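Local coordinates for putative cell adhesion protein (Bacteroides fragilis, PDB 4H40) that is probably a pilin-type subunit of the fimbrillin-like family, serving cell adhesion as a building block of a bacterial surface pilus, at residues E205-Q211 / D233-R239; H265-L271 / Y282-G288; Y297-A301 / T313-R317. All coordinates share one frame; numbering follows the deposited sequence.

Contact 1: E205-Q211 / D233-R239; sequences EISGIQQ and DQSASVR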
# COMPACT_ATOMS: atom_id res chain seq x y z
N GLU B 205 8.47 13.08 10.07
CA GLU B 205 8.04 12.60 11.38
C GLU B 205 7.14 11.36 11.22
O GLU B 205 6.09 11.40 10.57
CB GLU B 205 7.35 13.71 12.16
CG GLU B 205 7.04 13.29 13.59
CD GLU B 205 6.75 14.43 14.54
OE1 GLU B 205 5.96 15.33 14.19
OE2 GLU B 205 7.32 14.41 15.66
N ILE B 206 7.62 10.25 11.78
CA ILE B 206 6.97 8.96 11.85
C ILE B 206 6.31 8.91 13.25
O ILE B 206 6.95 9.21 14.24
CB ILE B 206 8.00 7.84 11.57
CG1 ILE B 206 8.75 8.11 10.24
CG2 ILE B 206 7.35 6.44 11.59
CD1 ILE B 206 9.86 7.16 9.92
N SER B 207 5.00 8.63 13.30
CA SER B 207 4.19 8.61 14.52
C SER B 207 3.40 7.32 14.64
O SER B 207 3.04 6.72 13.63
CB SER B 207 3.22 9.79 14.51
OG SER B 207 3.81 11.00 14.95
N GLY B 208 3.12 6.93 15.88
CA GLY B 208 2.35 5.73 16.20
C GLY B 208 3.19 4.47 16.21
O GLY B 208 2.72 3.40 15.82
N ILE B 209 4.43 4.60 16.67
CA ILE B 209 5.36 3.47 16.71
C ILE B 209 5.57 3.03 18.19
O ILE B 209 4.98 3.63 19.10
CB ILE B 209 6.67 3.81 15.95
CG1 ILE B 209 7.11 5.28 16.19
CG2 ILE B 209 6.48 3.53 14.49
CD1 ILE B 209 8.58 5.56 16.04
N GLN B 210 6.31 1.93 18.42
CA GLN B 210 6.57 1.38 19.74
C GLN B 210 7.18 2.40 20.66
O GLN B 210 8.11 3.10 20.26
CB GLN B 210 7.53 0.19 19.63
CG GLN B 210 7.83 -0.54 20.94
CD GLN B 210 6.79 -1.58 21.23
OE1 GLN B 210 6.73 -2.62 20.56
NE2 GLN B 210 5.93 -1.30 22.20
N GLN B 211 6.65 2.49 21.89
CA GLN B 211 7.25 3.32 22.93
C GLN B 211 8.38 2.46 23.52
O GLN B 211 8.12 1.29 23.82
CB GLN B 211 6.23 3.78 23.98
CG GLN B 211 6.74 4.91 24.88
CD GLN B 211 6.78 6.27 24.20
OE1 GLN B 211 7.83 6.75 23.76
NE2 GLN B 211 5.62 6.91 24.09
N ASP B 233 2.20 3.14 19.79
CA ASP B 233 1.15 4.06 20.23
C ASP B 233 1.24 5.50 19.72
O ASP B 233 2.33 6.04 19.55
CB ASP B 233 1.03 4.06 21.77
CG ASP B 233 2.12 4.76 22.55
OD1 ASP B 233 3.28 4.73 22.11
OD2 ASP B 233 1.83 5.26 23.67
N GLN B 234 0.04 6.14 19.58
CA GLN B 234 -0.30 7.54 19.19
C GLN B 234 0.71 8.61 19.67
O GLN B 234 0.85 9.66 19.01
CB GLN B 234 -1.72 7.93 19.72
CG GLN B 234 -1.95 7.68 21.23
CD GLN B 234 -3.29 8.17 21.79
OE1 GLN B 234 -4.38 7.93 21.25
NE2 GLN B 234 -3.23 8.77 22.97
N SER B 235 1.37 8.36 20.82
CA SER B 235 2.32 9.26 21.48
C SER B 235 3.80 9.00 21.09
O SER B 235 4.58 9.95 21.14
CB SER B 235 2.16 9.18 22.99
OG SER B 235 2.41 7.86 23.47
N ALA B 236 4.19 7.75 20.71
CA ALA B 236 5.58 7.47 20.33
C ALA B 236 5.84 7.88 18.90
O ALA B 236 5.09 7.54 17.99
CB ALA B 236 5.93 6.02 20.53
N SER B 237 6.92 8.64 18.71
CA SER B 237 7.30 9.17 17.41
C SER B 237 8.83 9.29 17.24
O SER B 237 9.59 9.22 18.21
CB SER B 237 6.65 10.54 17.18
OG SER B 237 7.39 11.63 17.71
N VAL B 238 9.25 9.51 15.98
CA VAL B 238 10.66 9.72 15.63
C VAL B 238 10.72 10.76 14.46
O VAL B 238 9.83 10.79 13.62
CB VAL B 238 11.44 8.41 15.36
CG1 VAL B 238 10.98 7.70 14.10
CG2 VAL B 238 12.93 8.69 15.31
N ARG B 239 11.74 11.64 14.48
CA ARG B 239 11.92 12.64 13.45
C ARG B 239 13.22 12.41 12.66
O ARG B 239 14.28 12.20 13.25
CB ARG B 239 11.91 14.03 14.08
CG ARG B 239 11.87 15.16 13.08
CD ARG B 239 11.87 16.54 13.70
NE ARG B 239 10.80 16.77 14.69
CZ ARG B 239 9.53 17.06 14.40
NH1 ARG B 239 9.12 17.11 13.14
NH2 ARG B 239 8.66 17.28 15.38
O HOH W 1 5.92 17.20 11.93
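Glu205 and Arg239 meet across an antiparallel strand pair in which strand 237-240 is outermost, within this chain, in a four-stranded antiparallel sheet of this fimbrillin-like protein. Glu205 has CG trans to its backbone N (chi1 -173°), and the extended chain brings OE2 to 3.2 Å from Arg239 NH2. The carboxylate plane is turned 47° from the guanidinium, and OE2 lies over one of its faces, so this salt bridge rests on charge alone. Water 1, in the guanidinium plane, donates to Glu205 OE1 and accepts weakly from Arg239 NH1, whose stronger partner is Glu202 O.

On the other face, Val238 CG1 reaches both Ile206 CB (3.9 Å) and Ile209 CD1 (3.8 Å), Ile209 and Val238 crossing at about a right angle. Ile206 is buried, packing also on Met184 and Phe186 of strand 177-190, while Val238 remains partly exposed. Ile206 N to Val238 O and Val238 N to Ile206 O, both 2.9 Å, fix the register.

Beyond Ser207 the pairing gives way to a type I turn from Asp233 to Ala236. Ala236 points its CB toward 205-211, against the end of the Gln211 side chain. Its O accepts from Gly208 N at 3.0 Å and from Ile209 N at 3.3 Å, the second donor 43° out of the carbonyl plane. Asp233 N ties the turn back, donating to Ile209 O at 2.9 Å.

Contact 2: H265-L271 / Y282-G288; sequences HSISVLL and YQMLLTG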
# COMPACT_ATOMS: atom_id res chain seq x y z
N HIS B 265 -3.47 -0.93 13.86
CA HIS B 265 -3.37 0.50 14.08
C HIS B 265 -2.72 1.18 12.88
O HIS B 265 -2.37 0.52 11.92
CB HIS B 265 -2.59 0.77 15.40
CG HIS B 265 -3.33 0.27 16.60
ND1 HIS B 265 -3.15 -1.02 17.07
CD2 HIS B 265 -4.30 0.86 17.34
CE1 HIS B 265 -4.01 -1.16 18.07
NE2 HIS B 265 -4.72 -0.04 18.28
N SER B 266 -2.67 2.51 12.89
CA SER B 266 -2.03 3.28 11.83
C SER B 266 -0.71 3.89 12.28
O SER B 266 -0.56 4.29 13.44
CB SER B 266 -2.94 4.40 11.33
OG SER B 266 -4.15 3.85 10.86
N ILE B 267 0.25 3.96 11.35
CA ILE B 267 1.53 4.64 11.48
C ILE B 267 1.43 5.83 10.52
O ILE B 267 1.30 5.59 9.32
CB ILE B 267 2.76 3.71 11.21
CG1 ILE B 267 2.95 2.70 12.36
CG2 ILE B 267 4.05 4.54 11.01
CD1 ILE B 267 3.80 1.50 12.01
N SER B 268 1.41 7.08 11.03
CA SER B 268 1.40 8.25 10.17
C SER B 268 2.85 8.69 9.90
O SER B 268 3.72 8.58 10.77
CB SER B 268 0.57 9.39 10.74
OG SER B 268 1.33 10.31 11.51
N VAL B 269 3.09 9.15 8.68
CA VAL B 269 4.36 9.64 8.17
C VAL B 269 4.11 11.05 7.62
O VAL B 269 3.43 11.20 6.60
CB VAL B 269 4.98 8.68 7.12
CG1 VAL B 269 6.25 9.27 6.52
CG2 VAL B 269 5.29 7.32 7.73
N LEU B 270 4.63 12.09 8.32
CA LEU B 270 4.49 13.47 7.87
C LEU B 270 5.77 13.97 7.23
O LEU B 270 6.78 14.08 7.90
CB LEU B 270 4.13 14.40 9.02
CG LEU B 270 2.71 14.50 9.48
CD1 LEU B 270 2.65 15.49 10.61
CD2 LEU B 270 1.81 14.97 8.37
N LEU B 271 5.71 14.32 5.95
CA LEU B 271 6.86 14.83 5.23
C LEU B 271 6.74 16.33 5.12
O LEU B 271 5.77 16.81 4.56
CB LEU B 271 6.96 14.18 3.84
CG LEU B 271 7.08 12.65 3.82
CD1 LEU B 271 5.71 11.99 3.74
CD2 LEU B 271 7.91 12.20 2.68
N TYR B 282 2.86 16.67 3.77
CA TYR B 282 2.13 15.53 3.23
C TYR B 282 2.05 14.46 4.26
O TYR B 282 3.04 14.17 4.92
CB TYR B 282 2.82 14.96 1.97
CG TYR B 282 3.13 16.00 0.93
CD1 TYR B 282 2.14 16.46 0.07
CD2 TYR B 282 4.40 16.54 0.81
CE1 TYR B 282 2.41 17.43 -0.89
CE2 TYR B 282 4.68 17.52 -0.14
CZ TYR B 282 3.67 17.97 -0.98
OH TYR B 282 3.93 18.93 -1.92
N GLN B 283 0.91 13.82 4.35
CA GLN B 283 0.74 12.74 5.31
C GLN B 283 0.46 11.41 4.64
O GLN B 283 -0.48 11.30 3.84
CB GLN B 283 -0.39 13.06 6.29
CG GLN B 283 -0.70 11.90 7.20
CD GLN B 283 -1.66 12.30 8.27
OE1 GLN B 283 -1.30 12.33 9.44
NE2 GLN B 283 -2.88 12.61 7.87
N MSE B 284 1.24 10.39 5.03
CA MSE B 284 1.01 9.01 4.63
C MSE B 284 0.43 8.27 5.85
O MSE B 284 1.13 8.18 6.86
CB MSE B 284 2.30 8.33 4.15
CG MSE B 284 2.88 8.82 2.85
SE MSE B 284 4.77 8.18 2.61
CE MSE B 284 4.57 6.43 3.26
N LEU B 285 -0.84 7.79 5.80
CA LEU B 285 -1.37 6.99 6.90
C LEU B 285 -1.22 5.55 6.50
O LEU B 285 -1.72 5.17 5.45
CB LEU B 285 -2.79 7.36 7.26
CG LEU B 285 -2.92 8.52 8.26
CD1 LEU B 285 -4.27 9.20 8.12
CD2 LEU B 285 -2.74 8.05 9.70
N LEU B 286 -0.42 4.79 7.25
CA LEU B 286 -0.08 3.40 6.97
C LEU B 286 -0.66 2.45 8.01
O LEU B 286 -0.29 2.45 9.18
CB LEU B 286 1.44 3.22 6.85
CG LEU B 286 2.19 4.27 6.00
CD1 LEU B 286 3.72 4.15 6.17
CD2 LEU B 286 1.74 4.25 4.56
N THR B 287 -1.62 1.67 7.55
CA THR B 287 -2.31 0.70 8.39
C THR B 287 -1.78 -0.70 8.00
O THR B 287 -1.22 -0.87 6.91
CB THR B 287 -3.81 0.92 8.20
OG1 THR B 287 -4.58 0.17 9.16
CG2 THR B 287 -4.26 0.65 6.78
N GLY B 288 -1.90 -1.66 8.93
CA GLY B 288 -1.49 -3.05 8.75
C GLY B 288 -0.00 -3.28 8.57
O GLY B 288 0.42 -3.82 7.54
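The amide of Ile267 donates to Leu286 O at 2.7 Å with an almost straight N-H...O angle of 169°, and Leu286 N returns a bond of 2.8 Å to Ile267 O. The same reciprocal arrangement recurs at Val269 with Met284 and at Leu271 with Tyr282, so hydrogen-bonded pairs alternate with non-hydrogen-bonded ones such as Ser268 with Leu285. Between the paired amides, CA-H groups, for example that of Ser268 facing Met284 O, add weaker contacts.

These are the two arms of a beta hairpin, strands 266-275 and 278-287; the axes of 266-271 and 282-287 make 159° between their N-to-C directions. Strand 266-275 also bonds to strand 197-207, while 278-287 borders the four-stranded sheet within the chain.

Alternation puts six side chains on a buried face and the others on a more exposed one. Ile267, Val269, Leu271, Tyr282, Met284 and Leu286 form the buried face. With chi1 at 175°, Val269 has CG1 trans to its backbone N, and its other branch, CG2, meets Leu286 CD1 diagonally at 3.9 Å. Directly across, the CB atoms of Val269 and Met284 are 4.0 Å apart. The selenium of Met284, a selenomethionine, is 4.1 Å from Leu271 CD1. Tyr282 OH is hydrogen-bonded to Thr310 OG1 of strand 310-321.

The reverse face mixes polar and apolar groups: Leu270 CD2 lies against Gln283 CB (3.6 Å), their side chains crossing at a slant, and Leu285 CD2 touches Ser268 CB (3.7 Å). Leu285 and Thr287 also pack on Ser264 and Ser266 of the second subunit.

Contact 3: Y297-A301 / T313-R317; sequences YNYTA and TWQNR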
# COMPACT_ATOMS: atom_id res chain seq x y z
N TYR B 297 11.83 -1.18 5.41
CA TYR B 297 10.50 -0.85 4.94
C TYR B 297 10.71 0.41 4.12
O TYR B 297 10.84 1.51 4.67
CB TYR B 297 9.52 -0.73 6.14
CG TYR B 297 9.48 -2.02 6.93
CD1 TYR B 297 10.41 -2.28 7.93
CD2 TYR B 297 8.61 -3.05 6.57
CE1 TYR B 297 10.46 -3.51 8.58
CE2 TYR B 297 8.63 -4.27 7.23
CZ TYR B 297 9.59 -4.52 8.20
OH TYR B 297 9.60 -5.73 8.86
N ASN B 298 10.99 0.19 2.83
CA ASN B 298 11.32 1.19 1.81
C ASN B 298 10.10 1.72 1.09
O ASN B 298 9.26 0.96 0.67
CB ASN B 298 12.24 0.57 0.78
CG ASN B 298 13.42 -0.09 1.42
OD1 ASN B 298 13.98 0.44 2.39
ND2 ASN B 298 13.79 -1.26 0.92
N TYR B 299 10.02 3.02 0.96
CA TYR B 299 8.96 3.75 0.28
C TYR B 299 9.59 4.65 -0.77
O TYR B 299 10.73 5.08 -0.58
CB TYR B 299 8.14 4.56 1.28
CG TYR B 299 7.30 3.70 2.20
CD1 TYR B 299 7.85 3.12 3.35
CD2 TYR B 299 5.94 3.50 1.95
CE1 TYR B 299 7.08 2.32 4.19
CE2 TYR B 299 5.16 2.73 2.80
CZ TYR B 299 5.74 2.10 3.89
OH TYR B 299 4.96 1.29 4.67
N THR B 300 8.89 4.85 -1.91
CA THR B 300 9.34 5.73 -3.00
C THR B 300 8.19 6.69 -3.26
O THR B 300 7.08 6.27 -3.62
CB THR B 300 9.87 4.96 -4.21
OG1 THR B 300 10.78 3.98 -3.71
CG2 THR B 300 10.64 5.81 -5.14
N ALA B 301 8.41 7.96 -2.93
CA ALA B 301 7.38 8.96 -3.09
C ALA B 301 7.78 9.98 -4.20
O ALA B 301 8.97 10.22 -4.38
CB ALA B 301 7.12 9.65 -1.76
N THR B 313 2.68 11.34 -4.43
CA THR B 313 2.25 10.00 -4.83
C THR B 313 3.25 9.02 -4.29
O THR B 313 4.45 9.24 -4.44
CB THR B 313 2.14 9.83 -6.37
OG1 THR B 313 3.44 9.84 -6.93
CG2 THR B 313 1.26 10.85 -7.05
N TRP B 314 2.80 7.90 -3.74
CA TRP B 314 3.79 6.94 -3.33
C TRP B 314 3.40 5.53 -3.73
O TRP B 314 2.28 5.26 -4.12
CB TRP B 314 4.17 7.02 -1.85
CG TRP B 314 3.17 6.48 -0.90
CD1 TRP B 314 3.18 5.25 -0.29
CD2 TRP B 314 2.06 7.19 -0.35
NE1 TRP B 314 2.13 5.15 0.59
CE2 TRP B 314 1.41 6.32 0.56
CE3 TRP B 314 1.52 8.47 -0.57
CZ2 TRP B 314 0.25 6.69 1.27
CZ3 TRP B 314 0.38 8.85 0.14
CH2 TRP B 314 -0.25 7.96 1.03
N GLN B 315 4.40 4.68 -3.71
CA GLN B 315 4.36 3.28 -3.99
C GLN B 315 5.30 2.56 -3.03
O GLN B 315 6.30 3.12 -2.53
CB GLN B 315 4.70 3.00 -5.45
CG GLN B 315 6.01 3.64 -5.94
CD GLN B 315 6.06 3.83 -7.44
OE1 GLN B 315 5.07 3.63 -8.17
NE2 GLN B 315 7.22 4.25 -7.93
N ASN B 316 4.95 1.33 -2.75
CA ASN B 316 5.70 0.45 -1.89
C ASN B 316 5.16 -0.95 -2.07
O ASN B 316 3.97 -1.13 -2.35
CB ASN B 316 5.65 0.93 -0.43
CG ASN B 316 4.42 0.52 0.33
OD1 ASN B 316 3.30 0.88 -0.03
ND2 ASN B 316 4.61 -0.30 1.35
N ARG B 317 6.04 -1.96 -1.93
CA ARG B 317 5.66 -3.36 -2.03
C ARG B 317 5.18 -3.82 -0.67
O ARG B 317 5.75 -3.42 0.34
CB ARG B 317 6.85 -4.22 -2.54
CG ARG B 317 6.48 -5.65 -2.92
CD ARG B 317 7.16 -6.08 -4.20
NE ARG B 317 6.35 -5.72 -5.36
CZ ARG B 317 5.48 -6.54 -5.95
NH1 ARG B 317 5.33 -7.78 -5.51
NH2 ARG B 317 4.77 -6.12 -6.99
O HOH W 2 7.26 -0.85 2.01
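This is a short antiparallel backbone pairing within the beta hairpin of strands 296-305 and 310-321, at the subunit interface. The axes of 297-301 and 313-317 run at 153°, and one hydrogen-bonded pair holds the segments: Thr300 N donates to Gln315 O at 3.2 Å, and Gln315 N to Thr300 O at 3.1 Å. Each donor approaches nearly in line with the C=O it uses. The next pair, Ala301 with Trp314, is non-hydrogen-bonded; its CB atoms touch at 4.0 Å on the buried face.

Tyr299 carries most of the side-chain packing. Its ring and the amide of Asn316 run side by side in the same direction, with planes only 19° apart; Tyr299 CD2 is 3.5 Å from Asn316 CB. Asn316 gets there with CG between its backbone N and carbonyl carbon (chi1 82°). Trp314 CD1 lies at the edge of the Tyr299 ring, 4.0 Å from Tyr299 CD2. Both aromatic side chains also pack on Met284 and Leu286 of strand 278-287.

Strand 296-305 pairs in parallel with strand 177-190, while residues of 313-317 form an antiparallel ladder with a strand of the second subunit, carrying the sheet across the interface. Towards Arg317 the hairpin arms are joined through water 2, which donates to Asn298 O at 3.0 Å and weakly to Arg317 O, and lies over one face of the Tyr299 ring, offset toward its rim.

Contacts 1 and 2 share one four-stranded sheet: backbone bonds, probably Leu270 N to Glu205 O and Ser207 N to Ser268 O, join their inner strands, and their centres are 10 Å apart. Contact 3 belongs to the opposing layer of strands. It meets contact 2 through side chains, across the inner faces, while contacts 1 and 3 do not touch. All three are partly buried. Contact 1, with five exposed and five buried residues, mixes a solvent-side charge pair with a small apolar patch. Contact 2, with only two exposed, has the longest regular ladder and a mostly apolar inner face. Contact 3, with none exposed among its touching residues, is smaller, with two backbone bonds and a Tyr-Trp-Asn cluster; like contact 2, it reaches the second subunit.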